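PDB 4E3E: beta-methylmalyl-CoA dehydratase from Chloroflexus aurantiacus, which catalyses the reversible dehydration of (2R,3S)-beta-methylmalyl-CoA to mesaconyl-CoA in the glyoxylate assimilation cycle of carbon dioxide fixation. Local coordinates for residues Tyr90-Arg94 / Leu165-Val169; Glu203-His207 / Arg320-Phe325. All coordinates share one frame; numbering follows the deposited sequence. Where two conformers were deposited one is given.

Contact 1: Tyr90-Arg94 / Leu165-Val169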
loop_
_atom_site.group_PDB
_atom_site.type_symbol
_atom_site.label_atom_id
_atom_site.label_comp_id
_atom_site.label_asym_id
_atom_site.label_seq_id
_atom_site.Cartn_x
_atom_site.Cartn_y
_atom_site.Cartn_z
ATOM N N TYR A 90 1.551 -13.245 -25.853
ATOM C CA TYR A 90 0.843 -14.203 -25.001
ATOM C C TYR A 90 -0.143 -14.909 -25.921
ATOM O O TYR A 90 -0.527 -14.356 -26.963
ATOM C CB TYR A 90 0.029 -13.487 -23.902
ATOM C CG TYR A 90 0.782 -12.469 -23.074
ATOM C CD1 TYR A 90 0.904 -11.154 -23.505
ATOM C CD2 TYR A 90 1.344 -12.819 -21.848
ATOM C CE1 TYR A 90 1.583 -10.208 -22.755
ATOM C CE2 TYR A 90 2.027 -11.876 -21.076
ATOM C CZ TYR A 90 2.139 -10.576 -21.535
ATOM O OH TYR A 90 2.814 -9.635 -20.788
ATOM N N ALA A 91 -0.546 -16.125 -25.551
ATOM C CA ALA A 91 -1.604 -16.831 -26.268
ATOM C C ALA A 91 -2.219 -17.856 -25.348
ATOM O O ALA A 91 -1.577 -18.299 -24.388
ATOM C CB ALA A 91 -1.061 -17.512 -27.524
ATOM N N GLY A 92 -3.474 -18.203 -25.629
ATOM C CA GLY A 92 -4.149 -19.297 -24.933
ATOM C C GLY A 92 -4.178 -19.108 -23.431
ATOM O O GLY A 92 -3.995 -20.067 -22.673
ATOM N N GLY A 93 -4.399 -17.868 -22.998
ATOM C CA GLY A 93 -4.499 -17.561 -21.571
ATOM C C GLY A 93 -5.885 -17.879 -21.063
ATOM O O GLY A 93 -6.790 -17.062 -21.211
ATOM N N ARG A 94 -6.056 -19.068 -20.478
ATOM C CA ARG A 94 -7.367 -19.543 -20.021
ATOM C C ARG A 94 -7.452 -19.473 -18.491
ATOM O O ARG A 94 -6.650 -20.114 -17.804
ATOM C CB ARG A 94 -7.587 -20.993 -20.480
ATOM C CG ARG A 94 -8.930 -21.592 -20.064
ATOM C CD ARG A 94 -8.994 -23.072 -20.397
ATOM N NE ARG A 94 -8.009 -23.836 -19.634
ATOM C CZ ARG A 94 -8.225 -24.351 -18.427
ATOM N NH1 ARG A 94 -9.401 -24.186 -17.829
ATOM N NH2 ARG A 94 -7.264 -25.038 -17.820
ATOM N N LEU A 165 0.342 -21.561 -32.234
ATOM C CA LEU A 165 -0.231 -20.710 -31.192
ATOM C C LEU A 165 -1.710 -20.491 -31.481
ATOM O O LEU A 165 -2.066 -20.147 -32.601
ATOM C CB LEU A 165 0.510 -19.364 -31.140
ATOM C CG LEU A 165 2.001 -19.404 -30.792
ATOM C CD1 LEU A 165 2.674 -18.091 -31.153
ATOM C CD2 LEU A 165 2.219 -19.739 -29.319
ATOM N N PRO A 166 -2.585 -20.720 -30.486
ATOM C CA PRO A 166 -3.999 -20.454 -30.727
ATOM C C PRO A 166 -4.248 -18.956 -30.902
ATOM O O PRO A 166 -3.611 -18.153 -30.235
ATOM C CB PRO A 166 -4.678 -20.963 -29.453
ATOM C CG PRO A 166 -3.615 -20.917 -28.402
ATOM C CD PRO A 166 -2.339 -21.242 -29.129
ATOM N N ASP A 167 -5.153 -18.582 -31.800
ATOM C CA ASP A 167 -5.478 -17.168 -31.990
ATOM C C ASP A 167 -6.256 -16.615 -30.788
ATOM O O ASP A 167 -6.151 -15.437 -30.454
ATOM C CB ASP A 167 -6.292 -16.986 -33.265
ATOM C CG ASP A 167 -6.722 -15.553 -33.485
ATOM O OD1 ASP A 167 -5.896 -14.724 -33.922
ATOM O OD2 ASP A 167 -7.896 -15.260 -33.226
ATOM N N SER A 168 -7.042 -17.475 -30.144
ATOM C CA SER A 168 -7.853 -17.073 -29.002
ATOM C C SER A 168 -8.160 -18.324 -28.194
ATOM O O SER A 168 -8.031 -19.440 -28.709
ATOM C CB SER A 168 -9.173 -16.426 -29.469
ATOM O OG SER A 168 -9.927 -17.311 -30.300
ATOM N N VAL A 169 -8.554 -18.138 -26.939
ATOM C CA VAL A 169 -9.118 -19.229 -26.150
ATOM C C VAL A 169 -10.539 -19.469 -26.667
ATOM O O VAL A 169 -11.346 -18.543 -26.664
ATOM C CB VAL A 169 -9.155 -18.881 -24.643
ATOM C CG1 VAL A 169 -9.860 -19.985 -23.847
ATOM C CG2 VAL A 169 -7.740 -18.632 -24.108
HETATM O O HOH W 1 -4.724 -16.968 -27.865
#
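Val-169 lays its CG2 methyl against the backbone of Gly-92 and Gly-93, 3.4 Å from Gly-93 O. With CG1 anti to the backbone N (chi1 175°), CG2 is turned onto the glycines and CG1 is left to meet Arg-94 CB at 4.2 Å. Further along, the Pro-166 ring brings CG to 3.9 Å from Gly-92 CA. The positive phi of Gly-92 (57°) favours glycine there. Ala-91 CB lies 3.8 Å from Pro-166 O and is in looser touch with Leu-165 CD2. One ordered water joins the backbones, accepting from Gly-92 N at 2.8 Å and donating to Pro-166 O at 2.9 Å. The strand 84-95 is a central strand of the antiparallel hot-dog sheet, and 165-169 belongs to the connection that follows strand 138-149. Backbone hydrogen bonds tie Ala-91 to Ile-143 and Arg-94 to Glu-141 on one neighbouring strand, and Gly-93 to Ile-274 on the other. The Arg-94 guanidinium turns away to a salt bridge with Glu-141. Val-169 also packs on Ala-273 and Leu-174.

Contact 2: Glu203-His207 / Arg320-Phe325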
loop_
_atom_site.group_PDB
_atom_site.type_symbol
_atom_site.label_atom_id
_atom_site.label_comp_id
_atom_site.label_asym_id
_atom_site.label_seq_id
_atom_site.Cartn_x
_atom_site.Cartn_y
_atom_site.Cartn_z
ATOM N N GLU A 203 -17.854 -1.605 -32.624
ATOM C CA GLU A 203 -17.924 -0.328 -31.978
ATOM C C GLU A 203 -16.667 -0.032 -31.198
ATOM O O GLU A 203 -16.040 -0.913 -30.679
ATOM C CB GLU A 203 -19.172 -0.200 -31.133
ATOM C CG GLU A 203 -18.982 -0.291 -29.661
ATOM C CD GLU A 203 -20.261 -0.063 -28.907
ATOM O OE1 GLU A 203 -20.925 -1.023 -28.570
ATOM O OE2 GLU A 203 -20.588 1.078 -28.645
ATOM N N LYS A 204 -16.314 1.235 -31.158
ATOM C CA LYS A 204 -15.148 1.699 -30.446
ATOM C C LYS A 204 -15.555 2.582 -29.300
ATOM O O LYS A 204 -16.457 3.361 -29.420
ATOM C CB LYS A 204 -14.197 2.434 -31.361
ATOM C CG LYS A 204 -13.720 1.592 -32.504
ATOM C CD LYS A 204 -12.512 2.193 -33.148
ATOM C CE LYS A 204 -12.550 1.944 -34.627
ATOM N NZ LYS A 204 -11.206 1.544 -35.068
ATOM N N ILE A 205 -14.885 2.407 -28.176
ATOM C CA ILE A 205 -15.228 3.084 -26.925
ATOM C C ILE A 205 -14.034 3.851 -26.355
ATOM O O ILE A 205 -13.011 3.250 -26.004
ATOM C CB ILE A 205 -15.696 2.064 -25.875
ATOM C CG1 ILE A 205 -16.839 1.212 -26.447
ATOM C CG2 ILE A 205 -16.121 2.768 -24.591
ATOM C CD1 ILE A 205 -17.153 -0.012 -25.614
ATOM N N ASP A 206 -14.171 5.169 -26.258
ATOM C CA ASP A 206 -13.143 6.027 -25.671
ATOM C C ASP A 206 -13.363 6.042 -24.161
ATOM O O ASP A 206 -14.401 6.514 -23.705
ATOM C CB ASP A 206 -13.278 7.434 -26.260
ATOM C CG ASP A 206 -12.201 8.399 -25.784
ATOM O OD1 ASP A 206 -11.449 8.090 -24.843
ATOM O OD2 ASP A 206 -12.112 9.498 -26.369
ATOM N N HIS A 207 -12.402 5.527 -23.387
ATOM C CA HIS A 207 -12.562 5.459 -21.923
ATOM C C HIS A 207 -12.318 6.765 -21.207
ATOM O O HIS A 207 -12.549 6.862 -19.991
ATOM C CB HIS A 207 -11.743 4.314 -21.327
ATOM C CG HIS A 207 -12.106 2.976 -21.897
ATOM N ND1 HIS A 207 -13.372 2.494 -21.861
ATOM C CD2 HIS A 207 -11.343 2.029 -22.573
ATOM C CE1 HIS A 207 -13.413 1.295 -22.472
ATOM N NE2 HIS A 207 -12.172 1.006 -22.901
ATOM N N ARG A 320 -2.266 10.768 -24.751
ATOM C CA ARG A 320 -3.114 10.657 -25.951
ATOM C C ARG A 320 -2.909 11.731 -27.025
ATOM O O ARG A 320 -3.075 12.931 -26.757
ATOM C CB ARG A 320 -4.600 10.556 -25.572
ATOM C CG ARG A 320 -5.331 11.881 -25.406
ATOM C CD ARG A 320 -6.818 11.667 -25.619
ATOM N NE ARG A 320 -7.059 10.536 -26.513
ATOM C CZ ARG A 320 -8.265 10.077 -26.831
ATOM N NH1 ARG A 320 -9.347 10.658 -26.330
ATOM N NH2 ARG A 320 -8.390 9.038 -27.649
ATOM N N PRO A 321 -2.555 11.302 -28.256
ATOM C CA PRO A 321 -2.364 12.245 -29.364
ATOM C C PRO A 321 -3.692 12.799 -29.910
ATOM O O PRO A 321 -4.767 12.461 -29.388
ATOM C CB PRO A 321 -1.638 11.399 -30.421
ATOM C CG PRO A 321 -2.072 10.005 -30.150
ATOM C CD PRO A 321 -2.260 9.909 -28.658
ATOM N N CYS A 322 -3.618 13.655 -30.913
ATOM C CA CYS A 322 -4.811 14.273 -31.473
ATOM C C CYS A 322 -5.860 13.401 -32.231
ATOM O O CYS A 322 -7.034 13.491 -31.921
ATOM C CB CYS A 322 -4.372 15.507 -32.266
ATOM S SG CYS A 322 -2.938 16.339 -31.530
ATOM N N HIS A 323 -5.449 12.524 -33.147
ATOM C CA HIS A 323 -6.339 11.546 -33.782
ATOM C C HIS A 323 -6.903 10.564 -32.788
ATOM O O HIS A 323 -6.165 9.976 -31.990
ATOM C CB HIS A 323 -5.599 10.813 -34.904
ATOM C CG HIS A 323 -4.237 10.288 -34.497
ATOM N ND1 HIS A 323 -3.143 11.077 -34.434
ATOM C CD2 HIS A 323 -3.822 9.009 -34.120
ATOM C CE1 HIS A 323 -2.084 10.344 -34.037
ATOM N NE2 HIS A 323 -2.500 9.078 -33.848
ATOM N N ASP A 324 -8.224 10.399 -32.812
ATOM C CA ASP A 324 -8.901 9.442 -31.938
ATOM C C ASP A 324 -8.604 7.989 -32.316
ATOM O O ASP A 324 -8.275 7.681 -33.471
ATOM C CB ASP A 324 -10.412 9.690 -31.908
ATOM C CG ASP A 324 -10.876 10.324 -30.604
ATOM O OD1 ASP A 324 -10.366 11.409 -30.240
ATOM O OD2 ASP A 324 -11.757 9.732 -29.943
ATOM N N PHE A 325 -8.707 7.112 -31.320
ATOM C CA PHE A 325 -8.451 5.684 -31.487
ATOM C C PHE A 325 -7.135 5.392 -32.231
ATOM O O PHE A 325 -7.146 4.729 -33.270
ATOM C CB PHE A 325 -9.650 4.994 -32.160
ATOM C CG PHE A 325 -10.982 5.395 -31.583
ATOM C CD1 PHE A 325 -11.305 5.081 -30.259
ATOM C CD2 PHE A 325 -11.921 6.083 -32.361
ATOM C CE1 PHE A 325 -12.530 5.456 -29.724
ATOM C CE2 PHE A 325 -13.153 6.456 -31.832
ATOM C CZ PHE A 325 -13.459 6.138 -30.511
HETATM O O HOH W 2 -8.448 2.760 -34.765
#
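Lys-204 places its aliphatic chain over one face of the Phe-325 ring. Its CB makes a CH-pi contact, 3.9 Å from the ring centroid and 14° off the normal. CD follows over the same ring, 3.9 Å from Phe-325 CG. The chain then bends at chi3 and chi4. Its ammonium NZ reaches a water at 3.0 Å, and that water donates to Phe-325 O.

Ile-205 points away from the loop, and its main contribution is backbone. Its carbonyl carbon and the N of Asp-206 sit at the edge of the phenyl ring, with Asp-206 N 3.8 Å from Phe-325 CE1.

Asp-206 carries the charged part. CG anti to the backbone N (chi1 -176°) puts the carboxylate beside the Arg-320 guanidinium. In one of its two conformers, Arg-320 NH1 donates to Asp-206 OD2 at 3.0 Å in a fairly straight salt-bridge bond (160°), so the bridge is probably not permanent. OD2 lies near the guanidinium plane, whereas NH1 comes to its syn side tilted out of the carboxylate plane; the two flat groups are steeply turned against each other. OD1 accepts from Val-208 N. Asp-324 OD2 stands 3.6 Å from Asp-206 OD2, a like-charge approach that the arginine probably eases. With an alanine here, Val-208 N would probably lose its side-chain acceptor and the Arg-320 guanidinium its carboxylate partner.

This surface contact joins the outermost strand of the sheet within this chain to the connection between strands 307-318 and 338-349. On the second subunit, Lys-4 forms a salt bridge with Glu-203 and Thr-5 packs on Ile-205. Strand 288-300 lies next to 204-212, pairing through Ile-295, Ser-293 and Ala-291; from it Trp-292 meets Phe-325 edge-to-face and Tyr-290 touches Arg-320. His-207 packs against helix 250-265.

Overall arrangement
From the N terminus, the chain first passes through strand 84-95. It then runs through strands 104-116, 122-132 and 138-149 before 165-169 returns to close contact 1. Contact 2 opens afterwards at 203-207. Helices 215-224, 235-238 and 250-265 and strands 270-278, 288-300 and 307-318 follow before 320-325 closes it. The two loops are in series and neither nests in nor crosses the other. Contact 1 ties a connection to the middle of the sheet, where 84-95 pairs with 270-278. Contact 2 ties another to strand 204-212, outermost within this chain. Their centres are 26 Å apart and their nearest atoms about 17 Å. They do not touch; what they share is the sheet.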